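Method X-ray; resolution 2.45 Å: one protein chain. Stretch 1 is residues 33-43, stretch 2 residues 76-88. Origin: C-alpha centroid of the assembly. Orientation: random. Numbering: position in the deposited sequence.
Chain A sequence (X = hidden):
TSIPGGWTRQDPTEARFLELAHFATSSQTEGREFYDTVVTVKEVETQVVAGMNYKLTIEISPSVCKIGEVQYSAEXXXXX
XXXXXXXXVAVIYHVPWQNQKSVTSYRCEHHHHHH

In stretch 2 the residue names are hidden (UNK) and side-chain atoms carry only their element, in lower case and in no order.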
ATOM      1  N   GLU A  33       8.917  -6.054 -14.246  1.00 62.92           N
ATOM      2  CA  GLU A  33       8.222  -5.899 -15.513  1.00 64.46           C
ATOM      3  C   GLU A  33       6.770  -5.436 -15.260  1.00 62.28           C
ATOM      4  O   GLU A  33       6.221  -4.648 -16.022  1.00 62.69           O
ATOM      5  CB  GLU A  33       8.267  -7.242 -16.241  1.00 66.88           C
ATOM      6  CG  GLU A  33       7.615  -7.307 -17.611  1.00 70.15           C
ATOM      7  CD  GLU A  33       7.714  -8.695 -18.222  1.00 72.88           C
ATOM      8  OE1 GLU A  33       7.891  -9.677 -17.466  1.00 75.37           O
ATOM      9  OE2 GLU A  33       7.607  -8.812 -19.452  1.00 76.95           O
ATOM     10  N   PHE A  34       6.170  -5.907 -14.167  1.00 60.21           N
ATOM     11  CA  PHE A  34       4.758  -5.644 -13.882  1.00 58.66           C
ATOM     12  C   PHE A  34       4.571  -4.907 -12.585  1.00 56.31           C
ATOM     13  O   PHE A  34       5.359  -5.068 -11.651  1.00 55.27           O
ATOM     14  CB  PHE A  34       3.963  -6.953 -13.802  1.00 58.63           C
ATOM     15  CG  PHE A  34       3.958  -7.720 -15.075  1.00 61.77           C
ATOM     16  CD1 PHE A  34       2.969  -7.489 -16.035  1.00 63.35           C
ATOM     17  CD2 PHE A  34       4.951  -8.666 -15.337  1.00 64.04           C
ATOM     18  CE1 PHE A  34       2.954  -8.199 -17.252  1.00 66.71           C
ATOM     19  CE2 PHE A  34       4.947  -9.391 -16.544  1.00 67.74           C
ATOM     20  CZ  PHE A  34       3.944  -9.153 -17.509  1.00 68.00           C
ATOM     21  N   TYR A  35       3.505  -4.119 -12.516  1.00 55.40           N
ATOM     22  CA  TYR A  35       3.079  -3.598 -11.239  1.00 54.13           C
ATOM     23  C   TYR A  35       2.711  -4.759 -10.342  1.00 53.62           C
ATOM     24  O   TYR A  35       2.105  -5.749 -10.792  1.00 54.60           O
ATOM     25  CB  TYR A  35       1.866  -2.677 -11.378  1.00 54.17           C
ATOM     26  CG  TYR A  35       2.147  -1.347 -12.035  1.00 54.53           C
ATOM     27  CD1 TYR A  35       2.764  -0.312 -11.330  1.00 54.52           C
ATOM     28  CD2 TYR A  35       1.762  -1.111 -13.357  1.00 55.39           C
ATOM     29  CE1 TYR A  35       3.015   0.951 -11.948  1.00 55.95           C
ATOM     30  CE2 TYR A  35       2.004   0.122 -13.977  1.00 57.17           C
ATOM     31  CZ  TYR A  35       2.631   1.144 -13.271  1.00 56.65           C
ATOM     32  OH  TYR A  35       2.846   2.346 -13.890  1.00 58.05           O
ATOM     33  N   ASP A  36       3.087  -4.641  -9.074  1.00 52.49           N
ATOM     34  CA  ASP A  36       2.499  -5.488  -8.044  1.00 52.30           C
ATOM     35  C   ASP A  36       1.177  -4.848  -7.656  1.00 52.21           C
ATOM     36  O   ASP A  36       0.974  -3.628  -7.836  1.00 52.36           O
ATOM     37  CB  ASP A  36       3.406  -5.597  -6.813  1.00 51.60           C
ATOM     38  CG  ASP A  36       4.671  -6.392  -7.076  1.00 52.96           C
ATOM     39  OD1 ASP A  36       4.655  -7.374  -7.858  1.00 53.51           O
ATOM     40  OD2 ASP A  36       5.698  -6.026  -6.475  1.00 55.47           O
ATOM     41  N   THR A  37       0.276  -5.657  -7.118  1.00 51.89           N
ATOM     42  CA  THR A  37      -0.990  -5.125  -6.643  1.00 51.77           C
ATOM     43  C   THR A  37      -1.361  -5.702  -5.279  1.00 51.79           C
ATOM     44  O   THR A  37      -0.724  -6.634  -4.780  1.00 51.18           O
ATOM     45  CB  THR A  37      -2.130  -5.342  -7.692  1.00 53.25           C
ATOM     46  OG1 THR A  37      -3.302  -4.630  -7.278  1.00 52.60           O
ATOM     47  CG2 THR A  37      -2.449  -6.838  -7.869  1.00 52.81           C
ATOM     48  N   VAL A  38      -2.414  -5.146  -4.699  1.00 52.81           N
ATOM     49  CA  VAL A  38      -2.894  -5.575  -3.409  1.00 53.46           C
ATOM     50  C   VAL A  38      -3.904  -6.713  -3.533  1.00 54.85           C
ATOM     51  O   VAL A  38      -4.851  -6.632  -4.310  1.00 56.85           O
ATOM     52  CB  VAL A  38      -3.508  -4.396  -2.633  1.00 54.13           C
ATOM     53  CG1 VAL A  38      -4.009  -4.856  -1.260  1.00 55.89           C
ATOM     54  CG2 VAL A  38      -2.495  -3.307  -2.472  1.00 52.92           C
ATOM     55  N   VAL A  39      -3.691  -7.766  -2.747  1.00 54.79           N
ATOM     56  CA  VAL A  39      -4.616  -8.858  -2.623  1.00 55.66           C
ATOM     57  C   VAL A  39      -5.432  -8.629  -1.361  1.00 56.95           C
ATOM     58  O   VAL A  39      -6.655  -8.755  -1.376  1.00 58.47           O
ATOM     59  CB  VAL A  39      -3.865 -10.213  -2.538  1.00 56.02           C
ATOM     60  CG1 VAL A  39      -4.827 -11.386  -2.276  1.00 56.57           C
ATOM     61  CG2 VAL A  39      -3.098 -10.465  -3.820  1.00 56.66           C
ATOM     62  N   THR A  40      -4.766  -8.290  -0.261  1.00 56.51           N
ATOM     63  CA  THR A  40      -5.472  -8.107   1.008  1.00 57.95           C
ATOM     64  C   THR A  40      -4.769  -7.132   1.951  1.00 57.13           C
ATOM     65  O   THR A  40      -3.561  -6.977   1.896  1.00 55.89           O
ATOM     66  CB  THR A  40      -5.831  -9.481   1.686  1.00 59.28           C
ATOM     67  OG1 THR A  40      -5.942  -9.330   3.095  1.00 60.77           O
ATOM     68  CG2 THR A  40      -4.780 -10.523   1.422  1.00 59.45           C
ATOM     69  N   VAL A  41      -5.565  -6.434   2.758  1.00 53.09           N
ATOM     70  CA  VAL A  41      -5.084  -5.563   3.832  1.00 51.85           C
ATOM     71  C   VAL A  41      -5.316  -6.312   5.138  1.00 52.11           C
ATOM     72  O   VAL A  41      -6.462  -6.466   5.569  1.00 53.12           O
ATOM     73  CB  VAL A  41      -5.824  -4.180   3.862  1.00 51.66           C
ATOM     74  CG1 VAL A  41      -5.240  -3.227   4.953  1.00 49.69           C
ATOM     75  CG2 VAL A  41      -5.770  -3.503   2.496  1.00 52.64           C
ATOM     76  N   LYS A  42      -4.234  -6.787   5.752  1.00 52.26           N
ATOM     77  CA  LYS A  42      -4.326  -7.641   6.931  1.00 53.67           C
ATOM     78  C   LYS A  42      -4.432  -6.840   8.221  1.00 53.33           C
ATOM     79  O   LYS A  42      -5.178  -7.203   9.141  1.00 53.94           O
ATOM     80  CB  LYS A  42      -3.128  -8.592   6.998  1.00 55.78           C
ATOM     81  CG  LYS A  42      -3.196  -9.719   5.996  1.00 59.66           C
ATOM     82  CD  LYS A  42      -1.812 -10.135   5.542  1.00 67.64           C
ATOM     83  CE  LYS A  42      -1.046 -10.936   6.598  1.00 74.70           C
ATOM     84  NZ  LYS A  42      -0.340 -12.138   6.021  1.00 80.48           N
ATOM     85  N   GLU A  43      -3.674  -5.746   8.284  1.00 52.56           N
ATOM     86  CA  GLU A  43      -3.538  -5.006   9.521  1.00 53.49           C
ATOM     87  C   GLU A  43      -3.222  -3.534   9.264  1.00 51.45           C
ATOM     88  O   GLU A  43      -2.502  -3.214   8.320  1.00 50.26           O
ATOM     89  CB  GLU A  43      -2.483  -5.689  10.398  1.00 55.97           C
ATOM     90  CG  GLU A  43      -2.055  -4.871  11.589  1.00 58.62           C
ATOM     91  CD  GLU A  43      -1.176  -5.634  12.565  1.00 62.97           C
ATOM     92  OE1 GLU A  43      -0.760  -6.800  12.257  1.00 65.69           O
ATOM     93  OE2 GLU A  43      -0.932  -5.046  13.655  1.00 65.18           O
ATOM     94  N   UNK A  76      -8.026  -2.248 -12.875  1.00 70.25           N
ATOM     95  CA  UNK A  76      -7.517  -2.853 -14.093  1.00 70.22           C
ATOM     96  C   UNK A  76      -6.452  -3.874 -13.730  1.00 66.81           C
ATOM     97  O   UNK A  76      -6.441  -4.985 -14.247  1.00 66.93           O
ATOM     98  c   UNK A  76      -8.838  -2.132 -16.638  1.00 82.03           C
ATOM     99  o   UNK A  76      -9.696  -1.400 -16.131  1.00 84.74           O
ATOM    100  c   UNK A  76      -6.953  -1.764 -15.007  1.00 71.55           C
ATOM    101  n   UNK A  76      -9.149  -3.208 -17.362  1.00 83.20           N
ATOM    102  c   UNK A  76      -7.356  -1.853 -16.454  1.00 76.32           C
ATOM    103  N   UNK A  77      -5.584  -3.495 -12.799  1.00 63.85           N
ATOM    104  CA  UNK A  77      -4.394  -4.283 -12.476  1.00 60.92           C
ATOM    105  C   UNK A  77      -4.679  -5.310 -11.397  1.00 59.89           C
ATOM    106  O   UNK A  77      -4.191  -5.203 -10.280  1.00 57.97           O
ATOM    107  s   UNK A  77      -2.947  -2.088 -13.314  1.00 58.88           S
ATOM    108  c   UNK A  77      -3.242  -3.367 -12.076  1.00 59.22           C
ATOM    109  N   UNK A  78      -5.496  -6.295 -11.752  1.00 61.14           N
ATOM    110  CA  UNK A  78      -5.759  -7.433 -10.892  1.00 60.91           C
ATOM    111  C   UNK A  78      -4.514  -8.332 -10.841  1.00 59.84           C
ATOM    112  O   UNK A  78      -3.659  -8.253 -11.731  1.00 59.18           O
ATOM    113  c   UNK A  78      -6.999  -8.225 -11.382  1.00 64.02           C
ATOM    114  c   UNK A  78      -8.281  -7.407 -11.152  1.00 65.44           C
ATOM    115  c   UNK A  78      -6.859  -8.627 -12.870  1.00 64.03           C
ATOM    116  N   UNK A  79      -4.389  -9.161  -9.782  1.00 63.84           N
ATOM    117  CA  UNK A  79      -3.330 -10.173  -9.712  1.00 65.28           C
ATOM    118  C   UNK A  79      -3.346 -11.116 -10.905  1.00 68.62           C
ATOM    119  O   UNK A  79      -4.431 -11.508 -11.360  1.00 70.63           O
ATOM    120  c   UNK A  79      -3.700 -10.968  -8.452  1.00 65.41           C
ATOM    121  c   UNK A  79      -5.227  -9.164  -8.565  1.00 62.83           C
ATOM    122  c   UNK A  79      -4.449 -10.012  -7.615  1.00 62.71           C
ATOM    123  N   UNK A  80      -2.172 -11.496 -11.404  1.00 70.06           N
ATOM    124  CA  UNK A  80      -2.098 -12.617 -12.362  1.00 74.29           C
ATOM    125  C   UNK A  80      -2.712 -13.883 -11.742  1.00 77.36           C
ATOM    126  O   UNK A  80      -3.434 -14.655 -12.403  1.00 80.21           O
ATOM    127  n   UNK A  80       2.429 -11.456 -15.760  1.00 79.32           N
ATOM    128  c   UNK A  80      -0.658 -12.918 -12.760  1.00 74.79           C
ATOM    129  c   UNK A  80       0.059 -11.814 -13.501  1.00 74.37           C
ATOM    130  c   UNK A  80       2.320 -11.032 -14.337  1.00 74.95           C
ATOM    131  c   UNK A  80       1.568 -12.055 -13.493  1.00 75.48           C
ATOM    132  N   UNK A  81      -2.425 -14.062 -10.452  1.00 77.31           N
ATOM    133  CA  UNK A  81      -2.724 -15.285  -9.700  1.00 80.89           C
ATOM    134  C   UNK A  81      -2.644 -14.927  -8.218  1.00 79.15           C
ATOM    135  O   UNK A  81      -1.548 -14.800  -7.654  1.00 78.07           O
ATOM    136  o   UNK A  81      -2.716 -17.679  -8.318  1.00 84.88           O
ATOM    137  c   UNK A  81      -1.712 -16.390 -10.065  1.00 83.48           C
ATOM    138  c   UNK A  81      -1.914 -17.662  -9.276  1.00 86.02           C
ATOM    139  o   UNK A  81      -1.258 -18.659  -9.625  1.00 89.03           O
ATOM    140  N   UNK A  82      -3.814 -14.754  -7.600  1.00 79.55           N
ATOM    141  CA  UNK A  82      -3.910 -14.154  -6.247  1.00 77.49           C
ATOM    142  C   UNK A  82      -3.479 -15.125  -5.136  1.00 79.21           C
ATOM    143  O   UNK A  82      -3.236 -14.707  -3.993  1.00 77.58           O
ATOM    144  c   UNK A  82      -5.334 -13.606  -5.988  1.00 76.43           C
ATOM    145  N   UNK A  83      -3.394 -16.415  -5.480  1.00 82.72           N
ATOM    146  CA  UNK A  83      -2.814 -17.426  -4.592  1.00 84.74           C
ATOM    147  C   UNK A  83      -1.308 -17.225  -4.307  1.00 83.00           C
ATOM    148  O   UNK A  83      -0.833 -17.671  -3.258  1.00 83.68           O
ATOM    149  c   UNK A  83      -4.477 -19.375  -4.811  1.00 91.54           C
ATOM    150  c   UNK A  83      -3.083 -18.838  -5.117  1.00 88.84           C
ATOM    151  c   UNK A  83      -4.843 -20.567  -5.702  1.00 97.72           C
ATOM    152  n   UNK A  83      -5.408 -21.624  -5.102  1.00101.97           N
ATOM    153  o   UNK A  83      -4.629 -20.531  -6.924  1.00101.05           O
ATOM    154  N   UNK A  84      -0.574 -16.570  -5.220  1.00 81.14           N
ATOM    155  CA  UNK A  84       0.861 -16.249  -5.010  1.00 79.72           C
ATOM    156  C   UNK A  84       1.028 -14.943  -4.221  1.00 75.31           C
ATOM    157  O   UNK A  84       1.101 -13.867  -4.789  1.00 73.22           O
ATOM    158  n   UNK A  84       1.726 -19.663  -7.783  1.00 94.01           N
ATOM    159  o   UNK A  84       2.116 -18.901  -5.693  1.00 92.34           O
ATOM    160  c   UNK A  84       1.779 -18.691  -6.868  1.00 91.86           C
ATOM    161  c   UNK A  84       1.396 -17.281  -7.354  1.00 86.13           C
ATOM    162  c   UNK A  84       1.653 -16.170  -6.336  1.00 80.52           C
ATOM    163  N   UNK A  85       1.091 -15.049  -2.904  1.00 74.16           N
ATOM    164  CA  UNK A  85       1.027 -13.872  -2.044  1.00 70.60           C
ATOM    165  C   UNK A  85       2.370 -13.549  -1.387  1.00 68.72           C
ATOM    166  O   UNK A  85       3.151 -14.449  -1.064  1.00 69.98           O
ATOM    167  c   UNK A  85      -2.555 -14.200  -0.472  1.00 72.20           C
ATOM    168  c   UNK A  85      -1.469 -14.312  -1.540  1.00 72.80           C
ATOM    169  n   UNK A  85      -4.330 -15.873  -1.162  1.00 80.99           N
ATOM    170  c   UNK A  85      -0.060 -14.062  -0.972  1.00 70.79           C
ATOM    171  c   UNK A  85      -3.227 -15.538  -0.175  1.00 79.17           C
ATOM    172  N   UNK A  86       2.629 -12.255  -1.196  1.00 65.18           N
ATOM    173  CA  UNK A  86       3.769 -11.798  -0.396  1.00 63.62           C
ATOM    174  C   UNK A  86       3.285 -10.781   0.603  1.00 60.91           C
ATOM    175  O   UNK A  86       2.474  -9.916   0.283  1.00 59.41           O
ATOM    176  o   UNK A  86       5.348 -12.126  -2.213  1.00 66.63           O
ATOM    177  c   UNK A  86       4.871 -11.182  -1.263  1.00 63.33           C
ATOM    178  N   UNK A  87       3.806 -10.878   1.814  1.00 60.22           N
ATOM    179  CA  UNK A  87       3.387 -10.026   2.893  1.00 57.94           C
ATOM    180  C   UNK A  87       4.369  -8.881   3.023  1.00 57.13           C
ATOM    181  O   UNK A  87       5.575  -9.107   3.130  1.00 58.47           O
ATOM    182  o   UNK A  87       2.293 -11.866   3.989  1.00 59.40           O
ATOM    183  c   UNK A  87       3.283 -10.850   4.184  1.00 59.13           C
ATOM    184  c   UNK A  87       2.903  -9.989   5.374  1.00 57.15           C
ATOM    185  N   UNK A  88       3.852  -7.655   2.992  1.00 55.01           N
ATOM    186  CA  UNK A  88       4.676  -6.472   3.126  1.00 54.36           C
ATOM    187  C   UNK A  88       4.113  -5.546   4.187  1.00 53.51           C
ATOM    188  O   UNK A  88       2.922  -5.601   4.511  1.00 52.72           O
ATOM    189  c   UNK A  88       4.768  -5.696   1.806  1.00 53.54           C
ATOM    190  s   UNK A  88       5.235  -6.659   0.373  1.00 56.90           S
TER
HETATM  191  O   HOH W   1      -6.015  -5.094  -8.084  1.00 51.29           O

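Position 76 carries three carbons in a row, the third bearing one oxygen and one nitrogen. That terminal amide after two methylenes makes it Gln-76, and its side chain is out of reach of stretch 1. Position 77 has one carbon followed by sulfur, bonded covalently to a group elsewhere in the structure; this is Cys-77. Its carbonyl O lies 3.2 Å from Thr-37 OG1, and water 1 joins the same two atoms, accepting from Thr-37 OG1 at 2.9 Å and donating to Cys-77 O at 2.9 Å.

Position 78 shows three carbons, one on CA carrying the other two, the branching of valine. Val-78 directs its CA-to-CB bond away, so the approach comes through the backbone: Thr-37 CG2 is 3.9 Å from Val-78 C. At position 79 three carbons close a ring onto the backbone N, which only proline does. Pro-79 meets Thr-37 through its ring, with Thr-37 CG2 3.6 Å from Pro-79 N and 3.7 Å from Pro-79 CD. Val-39 CG2 lies 4.1 Å from Pro-79 CG.

Position 80 is an unbranched row of four carbons ending in nitrogen, hence Lys-80. The chain is extended through chi2 and chi3 (both t) and turns at chi4 (m), which lays its end over the Phe-34 ring. Lys-80 NZ is 3.4 Å from the centroid of that ring and 20° off its normal, a cation-pi contact; Lys-80 CE is 3.6 Å from the same centroid and 10° off, a CH-pi contact.

Position 81 has two carbons, the second bearing two oxygens: Asp-81, out of reach of stretch 1. Position 82 has a single carbon, so it is Ala-82; Val-39 CG1 sits 4.4 Å from Ala-82 CB and 4.1 Å from Ala-82 O. Position 83 repeats the three-carbon amide pattern. Gln-83 points away, and its N makes a weak hydrogen bond to Asp-81 OD1 at 3.2 Å. Position 84 has the same composition; Gln-84 closes a type I turn, its N bonding to Asp-81 O at 3.2 Å.

Position 85, four carbons ending in nitrogen, is Lys-85. Its NZ donates to Ala-82 O at 3.3 Å, folding the chain back along the turn, while Val-39 CG1 lies 4.0 Å from Lys-85 CD. Position 86, one carbon then oxygen, is Ser-86, without contact. Position 87 has one carbon carrying an oxygen and a carbon: Thr-87, whose OG1 accepts a weak hydrogen bond from Lys-42 NZ at 3.3 Å. Position 88, a carbon and a sulfur bonded elsewhere in the structure, is Cys-88, also without contact.

The contact, burying 480 Å², combines distinct modes along its length. Phe-34 offers a ring face to a cation, Thr-37 packs on proline and shares a water with a carbonyl, and Val-39, at the strand corner, meets apolar atoms of the turn region. The weak lysine-threonine bond adds a last polar link.

Stretch 2, residues 76-88: QCVPKDAQQKSTC
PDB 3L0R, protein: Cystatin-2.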